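PDB 1VL0: DTDP-4-dehydrorhamnose reductase, rfbD ortholog from Clostridium acetobutylicum, which probably reduces dTDP-6-deoxy-L-lyxo-4-hexulose to dTDP-L-rhamnose, using a bound nicotinamide adenine dinucleotide cofactor as hydride donor. Local coordinates for residues Glu210-Cys224 with Asn265-Trp279. Residues are numbered along the deposited sequence; the frame is centred on the assembly and turned at random.
Sequences EKNYGTFHCTCKGIC and NYMLELTTGDITREW
F216 meets the short helix 266-270 at the edge strand 214-217 of the Rossmann-like sheet, which pairs in parallel with strand 155-164; the N-to-C directions of helix and strand differ by 107°. The F216 side chain crosses those of M267 and L268 at about a right angle, its CD2 nestling against L268 CD2 and, at 3.5 Å, CB of selenomethionine M267. M267, bent at chi2 and chi3, folds its CE back toward F216 CE2 and CZ. Further along, the N265 amide plugs into the backbone at T219: OD1 takes T219 N on a lone pair in the carbonyl plane (3.1 Å), and ND2 gives to T219 O. T219 OG1 bonds an unidentified ligand and its side chain lies about 8 Å from the dinucleotide, consistent with the border of the active-site pocket. N265 ND2 also reaches D274 OD1, which accepts from T276 N, closing an Asx turn, and from T276 OG1; T276 CG2 is the bump against C218 SG. D274 OD2 faces K221, whose chain turns at chi4 (-52°) so that NZ reaches both OD2, a salt bridge of 3.2 Å, and D274 O. A single backbone bridge follows, K221 N to R277 O (2.9 Å) and W279 N to K221 O (3.1 Å), with C220 CB packed on W279 CB. C224 SG rests over one face of the W279 indole, 3.8 Å from the centroid of the six-membered ring and 21° off its normal.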
ATOM      1  N   GLU A 210      -8.870 -15.624 -16.073  1.00 35.28           N
ATOM      2  CA  GLU A 210      -9.401 -14.318 -16.474  1.00 36.52           C
ATOM      3  C   GLU A 210      -8.400 -13.166 -16.382  1.00 35.31           C
ATOM      4  O   GLU A 210      -8.679 -12.066 -16.868  1.00 37.39           O
ATOM      5  CB  GLU A 210     -10.609 -13.962 -15.569  1.00 35.10           C
ATOM      6  CG  GLU A 210     -11.754 -14.959 -15.716  1.00 38.19           C
ATOM      7  CD  GLU A 210     -12.829 -14.836 -14.674  1.00 42.35           C
ATOM      8  OE1 GLU A 210     -12.634 -14.164 -13.628  1.00 44.93           O
ATOM      9  OE2 GLU A 210     -13.883 -15.464 -14.909  1.00 45.63           O
ATOM     10  N   LYS A 211      -7.282 -13.408 -15.709  1.00 35.36           N
ATOM     11  CA  LYS A 211      -6.380 -12.344 -15.204  1.00 34.79           C
ATOM     12  C   LYS A 211      -7.115 -11.266 -14.398  1.00 35.27           C
ATOM     13  O   LYS A 211      -6.919 -10.069 -14.585  1.00 36.76           O
ATOM     14  CB  LYS A 211      -5.562 -11.789 -16.350  1.00 36.16           C
ATOM     15  CG  LYS A 211      -4.581 -12.846 -16.861  1.00 36.33           C
ATOM     16  CD  LYS A 211      -3.476 -12.229 -17.668  1.00 42.66           C
ATOM     17  CE  LYS A 211      -2.694 -13.263 -18.474  1.00 51.97           C
ATOM     18  NZ  LYS A 211      -2.018 -14.273 -17.644  1.00 49.74           N
ATOM     19  N   ASN A 212      -7.972 -11.754 -13.493  1.00 34.34           N
ATOM     20  CA  ASN A 212      -8.864 -10.939 -12.660  1.00 30.54           C
ATOM     21  C   ASN A 212      -8.114 -10.730 -11.351  1.00 32.40           C
ATOM     22  O   ASN A 212      -8.326 -11.399 -10.383  1.00 33.21           O
ATOM     23  CB  ASN A 212     -10.168 -11.682 -12.475  1.00 28.93           C
ATOM     24  CG  ASN A 212     -11.291 -10.807 -11.890  1.00 35.52           C
ATOM     25  OD1 ASN A 212     -11.148  -9.575 -11.684  1.00 35.92           O
ATOM     26  ND2 ASN A 212     -12.416 -11.460 -11.607  1.00 31.68           N
ATOM     27  N   TYR A 213      -7.158  -9.802 -11.380  1.00 32.00           N
ATOM     28  CA  TYR A 213      -6.221  -9.602 -10.273  1.00 30.85           C
ATOM     29  C   TYR A 213      -6.905  -8.890  -9.135  1.00 32.02           C
ATOM     30  O   TYR A 213      -7.907  -8.182  -9.333  1.00 31.23           O
ATOM     31  CB  TYR A 213      -5.036  -8.763 -10.728  1.00 31.88           C
ATOM     32  CG  TYR A 213      -4.189  -9.414 -11.774  1.00 30.13           C
ATOM     33  CD1 TYR A 213      -3.380 -10.462 -11.465  1.00 31.52           C
ATOM     34  CD2 TYR A 213      -4.163  -8.943 -13.061  1.00 30.41           C
ATOM     35  CE1 TYR A 213      -2.571 -11.063 -12.465  1.00 29.67           C
ATOM     36  CE2 TYR A 213      -3.330  -9.553 -14.070  1.00 33.32           C
ATOM     37  CZ  TYR A 213      -2.561 -10.608 -13.740  1.00 31.13           C
ATOM     38  OH  TYR A 213      -1.726 -11.241 -14.682  1.00 32.01           O
ATOM     39  N   GLY A 214      -6.352  -9.049  -7.947  1.00 31.61           N
ATOM     40  CA  GLY A 214      -6.866  -8.345  -6.797  1.00 29.19           C
ATOM     41  C   GLY A 214      -7.069  -9.249  -5.609  1.00 30.31           C
ATOM     42  O   GLY A 214      -6.555 -10.349  -5.559  1.00 30.85           O
ATOM     43  N   THR A 215      -7.863  -8.770  -4.670  1.00 30.64           N
ATOM     44  CA  THR A 215      -8.177  -9.491  -3.477  1.00 32.11           C
ATOM     45  C   THR A 215      -9.612  -9.988  -3.513  1.00 33.19           C
ATOM     46  O   THR A 215     -10.527  -9.194  -3.719  1.00 32.17           O
ATOM     47  CB  THR A 215      -7.936  -8.577  -2.257  1.00 33.71           C
ATOM     48  OG1 THR A 215      -6.529  -8.248  -2.189  1.00 30.73           O
ATOM     49  CG2 THR A 215      -8.263  -9.270  -0.932  1.00 35.57           C
ATOM     50  N   PHE A 216      -9.782 -11.293  -3.283  1.00 31.54           N
ATOM     51  CA  PHE A 216     -11.094 -11.942  -3.318  1.00 34.33           C
ATOM     52  C   PHE A 216     -11.353 -12.704  -2.032  1.00 34.74           C
ATOM     53  O   PHE A 216     -10.495 -13.406  -1.574  1.00 40.05           O
ATOM     54  CB  PHE A 216     -11.181 -12.949  -4.467  1.00 32.35           C
ATOM     55  CG  PHE A 216     -10.992 -12.314  -5.823  1.00 33.93           C
ATOM     56  CD1 PHE A 216      -9.715 -12.043  -6.299  1.00 36.44           C
ATOM     57  CD2 PHE A 216     -12.089 -11.910  -6.575  1.00 34.10           C
ATOM     58  CE1 PHE A 216      -9.525 -11.404  -7.620  1.00 30.42           C
ATOM     59  CE2 PHE A 216     -11.900 -11.289  -7.837  1.00 39.48           C
ATOM     60  CZ  PHE A 216     -10.640 -11.018  -8.317  1.00 35.21           C
ATOM     61  N   HIS A 217     -12.570 -12.630  -1.539  1.00 31.89           N
ATOM     62  CA  HIS A 217     -13.109 -13.598  -0.588  1.00 30.97           C
ATOM     63  C   HIS A 217     -13.696 -14.790  -1.329  1.00 32.91           C
ATOM     64  O   HIS A 217     -14.325 -14.659  -2.383  1.00 32.58           O
ATOM     65  CB  HIS A 217     -14.208 -12.930   0.247  1.00 32.31           C
ATOM     66  CG  HIS A 217     -13.690 -11.894   1.184  1.00 33.30           C
ATOM     67  ND1 HIS A 217     -14.519 -11.059   1.915  1.00 28.87           N
ATOM     68  CD2 HIS A 217     -12.420 -11.520   1.473  1.00 34.11           C
ATOM     69  CE1 HIS A 217     -13.767 -10.269   2.662  1.00 37.30           C
ATOM     70  NE2 HIS A 217     -12.498 -10.512   2.400  1.00 29.78           N
ATOM     71  N   CYS A 218     -13.434 -15.987  -0.804  1.00 35.29           N
ATOM     72  CA  CYS A 218     -13.926 -17.220  -1.392  1.00 33.42           C
ATOM     73  C   CYS A 218     -14.251 -18.248  -0.324  1.00 34.57           C
ATOM     74  O   CYS A 218     -13.401 -19.088   0.029  1.00 35.35           O
ATOM     75  CB  CYS A 218     -12.909 -17.808  -2.370  1.00 35.31           C
ATOM     76  SG  CYS A 218     -13.672 -19.209  -3.194  1.00 39.42           S
ATOM     77  N   THR A 219     -15.463 -18.122   0.233  1.00 36.22           N
ATOM     78  CA  THR A 219     -16.096 -19.177   0.967  1.00 35.71           C
ATOM     79  C   THR A 219     -17.393 -19.628   0.223  1.00 35.34           C
ATOM     80  O   THR A 219     -17.912 -18.945  -0.677  1.00 35.24           O
ATOM     81  CB  THR A 219     -16.429 -18.738   2.407  1.00 36.73           C
ATOM     82  OG1 THR A 219     -17.309 -17.602   2.395  1.00 33.09           O
ATOM     83  CG2 THR A 219     -15.193 -18.276   3.123  1.00 37.68           C
ATOM     84  N   CYS A 220     -17.917 -20.778   0.649  1.00 35.78           N
ATOM     85  CA  CYS A 220     -19.159 -21.267   0.105  1.00 37.04           C
ATOM     86  C   CYS A 220     -20.312 -20.309   0.453  1.00 35.70           C
ATOM     87  O   CYS A 220     -20.189 -19.442   1.327  1.00 34.78           O
ATOM     88  CB  CYS A 220     -19.416 -22.738   0.547  1.00 36.67           C
ATOM     89  SG  CYS A 220     -18.450 -24.024  -0.390  1.00 44.55           S
ATOM     90  N   LYS A 221     -21.427 -20.422  -0.266  1.00 37.03           N
ATOM     91  CA  LYS A 221     -22.583 -19.552   0.012  1.00 36.83           C
ATOM     92  C   LYS A 221     -23.266 -19.942   1.294  1.00 34.77           C
ATOM     93  O   LYS A 221     -23.232 -21.111   1.695  1.00 34.53           O
ATOM     94  CB  LYS A 221     -23.581 -19.593  -1.128  1.00 35.69           C
ATOM     95  CG  LYS A 221     -23.061 -19.142  -2.459  1.00 37.96           C
ATOM     96  CD  LYS A 221     -24.215 -19.233  -3.464  1.00 42.95           C
ATOM     97  CE  LYS A 221     -23.829 -19.260  -4.915  1.00 50.68           C
ATOM     98  NZ  LYS A 221     -22.984 -18.214  -5.205  1.00 46.17           N
ATOM     99  N   GLY A 222     -23.889 -18.967   1.960  1.00 36.51           N
ATOM    100  CA  GLY A 222     -24.620 -19.235   3.173  1.00 35.71           C
ATOM    101  C   GLY A 222     -23.857 -18.874   4.432  1.00 39.71           C
ATOM    102  O   GLY A 222     -22.794 -18.255   4.382  1.00 41.33           O
ATOM    103  N   ILE A 223     -24.425 -19.275   5.564  1.00 40.13           N
ATOM    104  CA  ILE A 223     -23.928 -18.922   6.895  1.00 42.60           C
ATOM    105  C   ILE A 223     -24.415 -19.940   7.922  1.00 41.34           C
ATOM    106  O   ILE A 223     -25.552 -20.352   7.879  1.00 40.11           O
ATOM    107  CB  ILE A 223     -24.413 -17.499   7.277  1.00 45.69           C
ATOM    108  CG1 ILE A 223     -24.217 -17.224   8.774  1.00 43.19           C
ATOM    109  CG2 ILE A 223     -25.903 -17.323   6.912  1.00 53.24           C
ATOM    110  CD1 ILE A 223     -24.589 -15.829   9.206  1.00 47.05           C
ATOM    111  N   CYS A 224     -23.536 -20.341   8.841  1.00 41.19           N
ATOM    112  CA  CYS A 224     -23.915 -21.143   9.994  1.00 41.32           C
ATOM    113  C   CYS A 224     -22.876 -21.046  11.115  1.00 41.29           C
ATOM    114  O   CYS A 224     -21.829 -20.434  10.957  1.00 39.22           O
ATOM    115  CB  CYS A 224     -24.130 -22.589   9.559  1.00 43.37           C
ATOM    116  SG  CYS A 224     -22.619 -23.476   9.048  1.00 42.52           S
ATOM    117  N   ASN A 265     -18.494 -12.963  -0.754  1.00 34.33           N
ATOM    118  CA  ASN A 265     -17.706 -13.102  -1.943  1.00 31.88           C
ATOM    119  C   ASN A 265     -18.069 -11.965  -2.898  1.00 34.39           C
ATOM    120  O   ASN A 265     -18.459 -12.192  -4.081  1.00 35.30           O
ATOM    121  CB  ASN A 265     -17.970 -14.448  -2.648  1.00 34.67           C
ATOM    122  CG  ASN A 265     -17.409 -15.682  -1.926  1.00 33.85           C
ATOM    123  OD1 ASN A 265     -17.019 -15.678  -0.759  1.00 38.65           O
ATOM    124  ND2 ASN A 265     -17.431 -16.766  -2.626  1.00 37.93           N
ATOM    125  N   TYR A 266     -17.835 -10.734  -2.443  1.00 32.74           N
ATOM    126  CA  TYR A 266     -18.296  -9.497  -3.136  1.00 30.53           C
ATOM    127  C   TYR A 266     -17.561  -9.209  -4.437  1.00 33.25           C
ATOM    128  O   TYR A 266     -18.143  -8.858  -5.452  1.00 33.14           O
ATOM    129  CB  TYR A 266     -18.167  -8.337  -2.177  1.00 32.92           C
ATOM    130  CG  TYR A 266     -18.991  -7.121  -2.501  1.00 31.55           C
ATOM    131  CD1 TYR A 266     -20.249  -7.210  -3.046  1.00 35.32           C
ATOM    132  CD2 TYR A 266     -18.481  -5.847  -2.237  1.00 38.02           C
ATOM    133  CE1 TYR A 266     -20.990  -6.045  -3.337  1.00 34.94           C
ATOM    134  CE2 TYR A 266     -19.171  -4.723  -2.516  1.00 39.51           C
ATOM    135  CZ  TYR A 266     -20.445  -4.819  -3.061  1.00 35.85           C
ATOM    136  OH  TYR A 266     -21.120  -3.644  -3.306  1.00 34.62           O
HETATM  137  N   MSE A 267     -16.269  -9.424  -4.442  1.00 33.29           N
HETATM  138  CA  MSE A 267     -15.495  -9.176  -5.678  1.00 34.92           C
HETATM  139  C   MSE A 267     -15.863 -10.121  -6.776  1.00 34.51           C
HETATM  140  O   MSE A 267     -15.850  -9.752  -7.966  1.00 38.27           O
HETATM  141  CB  MSE A 267     -13.997  -9.269  -5.388  1.00 32.54           C
HETATM  142  CG  MSE A 267     -13.472  -8.046  -4.672  1.00 41.18           C
HETATM  143 SE   MSE A 267     -13.238  -6.565  -5.967  1.00 50.62          SE
HETATM  144  CE  MSE A 267     -11.836  -7.339  -7.087  1.00 35.50           C
ATOM    145  N   LEU A 268     -16.168 -11.361  -6.418  1.00 34.93           N
ATOM    146  CA  LEU A 268     -16.711 -12.295  -7.406  1.00 34.97           C
ATOM    147  C   LEU A 268     -18.058 -11.853  -7.953  1.00 35.37           C
ATOM    148  O   LEU A 268     -18.270 -11.825  -9.181  1.00 33.46           O
ATOM    149  CB  LEU A 268     -16.785 -13.697  -6.831  1.00 36.66           C
ATOM    150  CG  LEU A 268     -15.440 -14.417  -6.694  1.00 37.36           C
ATOM    151  CD1 LEU A 268     -15.658 -15.764  -5.999  1.00 39.28           C
ATOM    152  CD2 LEU A 268     -14.737 -14.625  -8.042  1.00 37.59           C
ATOM    153  N   GLU A 269     -18.949 -11.455  -7.052  1.00 35.21           N
ATOM    154  CA  GLU A 269     -20.262 -10.927  -7.428  1.00 38.21           C
ATOM    155  C   GLU A 269     -20.175  -9.699  -8.334  1.00 37.85           C
ATOM    156  O   GLU A 269     -20.943  -9.546  -9.259  1.00 38.64           O
ATOM    157  CB  GLU A 269     -21.046 -10.546  -6.180  1.00 37.57           C
ATOM    158  CG  GLU A 269     -21.475 -11.712  -5.306  1.00 38.75           C
ATOM    159  CD  GLU A 269     -22.118 -11.237  -3.966  1.00 42.97           C
ATOM    160  OE1 GLU A 269     -22.310 -10.041  -3.775  1.00 53.51           O
ATOM    161  OE2 GLU A 269     -22.430 -12.068  -3.088  1.00 51.04           O
ATOM    162  N   LEU A 270     -19.223  -8.819  -8.052  1.00 38.07           N
ATOM    163  CA  LEU A 270     -19.066  -7.585  -8.803  1.00 37.83           C
ATOM    164  C   LEU A 270     -18.307  -7.769 -10.122  1.00 38.18           C
ATOM    165  O   LEU A 270     -18.254  -6.828 -10.906  1.00 38.79           O
ATOM    166  CB  LEU A 270     -18.298  -6.557  -7.966  1.00 36.37           C
ATOM    167  CG  LEU A 270     -18.879  -5.980  -6.673  1.00 41.36           C
ATOM    168  CD1 LEU A 270     -17.809  -5.130  -6.014  1.00 40.38           C
ATOM    169  CD2 LEU A 270     -20.114  -5.185  -6.958  1.00 42.89           C
ATOM    170  N   THR A 271     -17.663  -8.918 -10.323  1.00 37.34           N
ATOM    171  CA  THR A 271     -16.846  -9.144 -11.509  1.00 37.60           C
ATOM    172  C   THR A 271     -17.383 -10.295 -12.345  1.00 40.50           C
ATOM    173  O   THR A 271     -18.390 -10.110 -13.021  1.00 40.09           O
ATOM    174  CB  THR A 271     -15.354  -9.285 -11.181  1.00 39.11           C
ATOM    175  OG1 THR A 271     -15.129 -10.349 -10.276  1.00 37.67           O
ATOM    176  CG2 THR A 271     -14.806  -8.039 -10.404  1.00 42.58           C
ATOM    177  N   THR A 272     -16.787 -11.490 -12.277  1.00 39.94           N
ATOM    178  CA  THR A 272     -17.145 -12.561 -13.190  1.00 39.61           C
ATOM    179  C   THR A 272     -17.990 -13.656 -12.572  1.00 40.75           C
ATOM    180  O   THR A 272     -18.156 -14.697 -13.178  1.00 38.89           O
ATOM    181  CB  THR A 272     -15.873 -13.186 -13.786  1.00 40.83           C
ATOM    182  OG1 THR A 272     -14.956 -13.477 -12.727  1.00 35.92           O
ATOM    183  CG2 THR A 272     -15.126 -12.175 -14.679  1.00 39.66           C
ATOM    184  N   GLY A 273     -18.490 -13.443 -11.360  1.00 35.66           N
ATOM    185  CA  GLY A 273     -19.498 -14.310 -10.795  1.00 37.46           C
ATOM    186  C   GLY A 273     -19.078 -15.207  -9.638  1.00 36.36           C
ATOM    187  O   GLY A 273     -18.038 -15.856  -9.676  1.00 36.67           O
ATOM    188  N   ASP A 274     -19.900 -15.222  -8.594  1.00 36.86           N
ATOM    189  CA  ASP A 274     -19.691 -16.094  -7.444  1.00 37.13           C
ATOM    190  C   ASP A 274     -20.113 -17.537  -7.762  1.00 39.41           C
ATOM    191  O   ASP A 274     -21.253 -17.940  -7.544  1.00 39.69           O
ATOM    192  CB  ASP A 274     -20.435 -15.599  -6.215  1.00 38.46           C
ATOM    193  CG  ASP A 274     -20.134 -16.464  -4.975  1.00 38.92           C
ATOM    194  OD1 ASP A 274     -19.208 -17.330  -5.084  1.00 38.66           O
ATOM    195  OD2 ASP A 274     -20.714 -16.338  -3.866  1.00 40.87           O
ATOM    196  N   ILE A 275     -19.173 -18.314  -8.272  1.00 38.12           N
ATOM    197  CA  ILE A 275     -19.426 -19.690  -8.640  1.00 37.94           C
ATOM    198  C   ILE A 275     -19.414 -20.682  -7.504  1.00 38.61           C
ATOM    199  O   ILE A 275     -19.567 -21.849  -7.747  1.00 39.83           O
ATOM    200  CB  ILE A 275     -18.428 -20.125  -9.725  1.00 40.48           C
ATOM    201  CG1 ILE A 275     -16.968 -20.041  -9.238  1.00 40.61           C
ATOM    202  CG2 ILE A 275     -18.626 -19.270 -10.981  1.00 40.63           C
ATOM    203  CD1 ILE A 275     -16.036 -20.912 -10.028  1.00 42.21           C
ATOM    204  N   THR A 276     -19.205 -20.253  -6.258  1.00 38.74           N
ATOM    205  CA  THR A 276     -19.245 -21.197  -5.143  1.00 38.35           C
ATOM    206  C   THR A 276     -20.663 -21.705  -4.939  1.00 37.95           C
ATOM    207  O   THR A 276     -21.622 -21.085  -5.352  1.00 37.39           O
ATOM    208  CB  THR A 276     -18.742 -20.618  -3.813  1.00 35.56           C
ATOM    209  OG1 THR A 276     -19.508 -19.454  -3.439  1.00 34.47           O
ATOM    210  CG2 THR A 276     -17.327 -20.150  -3.929  1.00 37.98           C
ATOM    211  N   ARG A 277     -20.776 -22.849  -4.287  1.00 35.95           N
ATOM    212  CA  ARG A 277     -22.065 -23.435  -4.046  1.00 36.39           C
ATOM    213  C   ARG A 277     -22.467 -23.210  -2.613  1.00 36.29           C
ATOM    214  O   ARG A 277     -21.659 -22.848  -1.759  1.00 34.40           O
ATOM    215  CB  ARG A 277     -22.033 -24.944  -4.332  1.00 36.51           C
ATOM    216  CG  ARG A 277     -21.776 -25.279  -5.770  1.00 35.10           C
ATOM    217  CD  ARG A 277     -21.421 -26.688  -5.989  1.00 40.75           C
ATOM    218  NE  ARG A 277     -20.166 -27.017  -5.332  1.00 43.78           N
ATOM    219  CZ  ARG A 277     -19.607 -28.201  -5.332  1.00 46.51           C
ATOM    220  NH1 ARG A 277     -20.189 -29.217  -5.944  1.00 49.62           N
ATOM    221  NH2 ARG A 277     -18.450 -28.366  -4.729  1.00 43.42           N
ATOM    222  N   GLU A 278     -23.740 -23.430  -2.366  1.00 37.11           N
ATOM    223  CA  GLU A 278     -24.294 -23.415  -1.004  1.00 39.53           C
ATOM    224  C   GLU A 278     -23.536 -24.451  -0.177  1.00 37.95           C
ATOM    225  O   GLU A 278     -23.244 -25.552  -0.653  1.00 39.22           O
ATOM    226  CB  GLU A 278     -25.784 -23.792  -1.052  1.00 42.57           C
ATOM    227  CG  GLU A 278     -26.707 -22.748  -1.647  1.00 47.99           C
ATOM    228  CD  GLU A 278     -26.852 -21.525  -0.768  1.00 56.68           C
ATOM    229  OE1 GLU A 278     -26.677 -21.631   0.493  1.00 60.85           O
ATOM    230  OE2 GLU A 278     -27.138 -20.453  -1.360  1.00 60.90           O
ATOM    231  N   TRP A 279     -23.265 -24.107   1.083  1.00 40.04           N
ATOM    232  CA  TRP A 279     -22.361 -24.884   1.872  1.00 37.89           C
ATOM    233  C   TRP A 279     -22.840 -26.317   2.052  1.00 38.49           C
ATOM    234  O   TRP A 279     -22.069 -27.242   1.989  1.00 37.49           O
ATOM    235  CB  TRP A 279     -22.089 -24.174   3.194  1.00 39.52           C
ATOM    236  CG  TRP A 279     -23.161 -24.135   4.230  1.00 36.87           C
ATOM    237  CD1 TRP A 279     -24.072 -23.136   4.437  1.00 36.26           C
ATOM    238  CD2 TRP A 279     -23.384 -25.100   5.267  1.00 40.47           C
ATOM    239  NE1 TRP A 279     -24.852 -23.423   5.530  1.00 37.10           N
ATOM    240  CE2 TRP A 279     -24.466 -24.625   6.058  1.00 39.83           C
ATOM    241  CE3 TRP A 279     -22.803 -26.332   5.598  1.00 36.75           C
ATOM    242  CZ2 TRP A 279     -24.969 -25.339   7.155  1.00 39.65           C
ATOM    243  CZ3 TRP A 279     -23.267 -27.020   6.661  1.00 37.24           C
ATOM    244  CH2 TRP A 279     -24.357 -26.513   7.462  1.00 38.84           C
TER
HETATM  245  O   HOH W   1     -15.090 -12.473  -3.841  1.00 33.68           O
HETATM  246  O   HOH W   2     -26.940 -20.735   4.885  1.00 39.99           O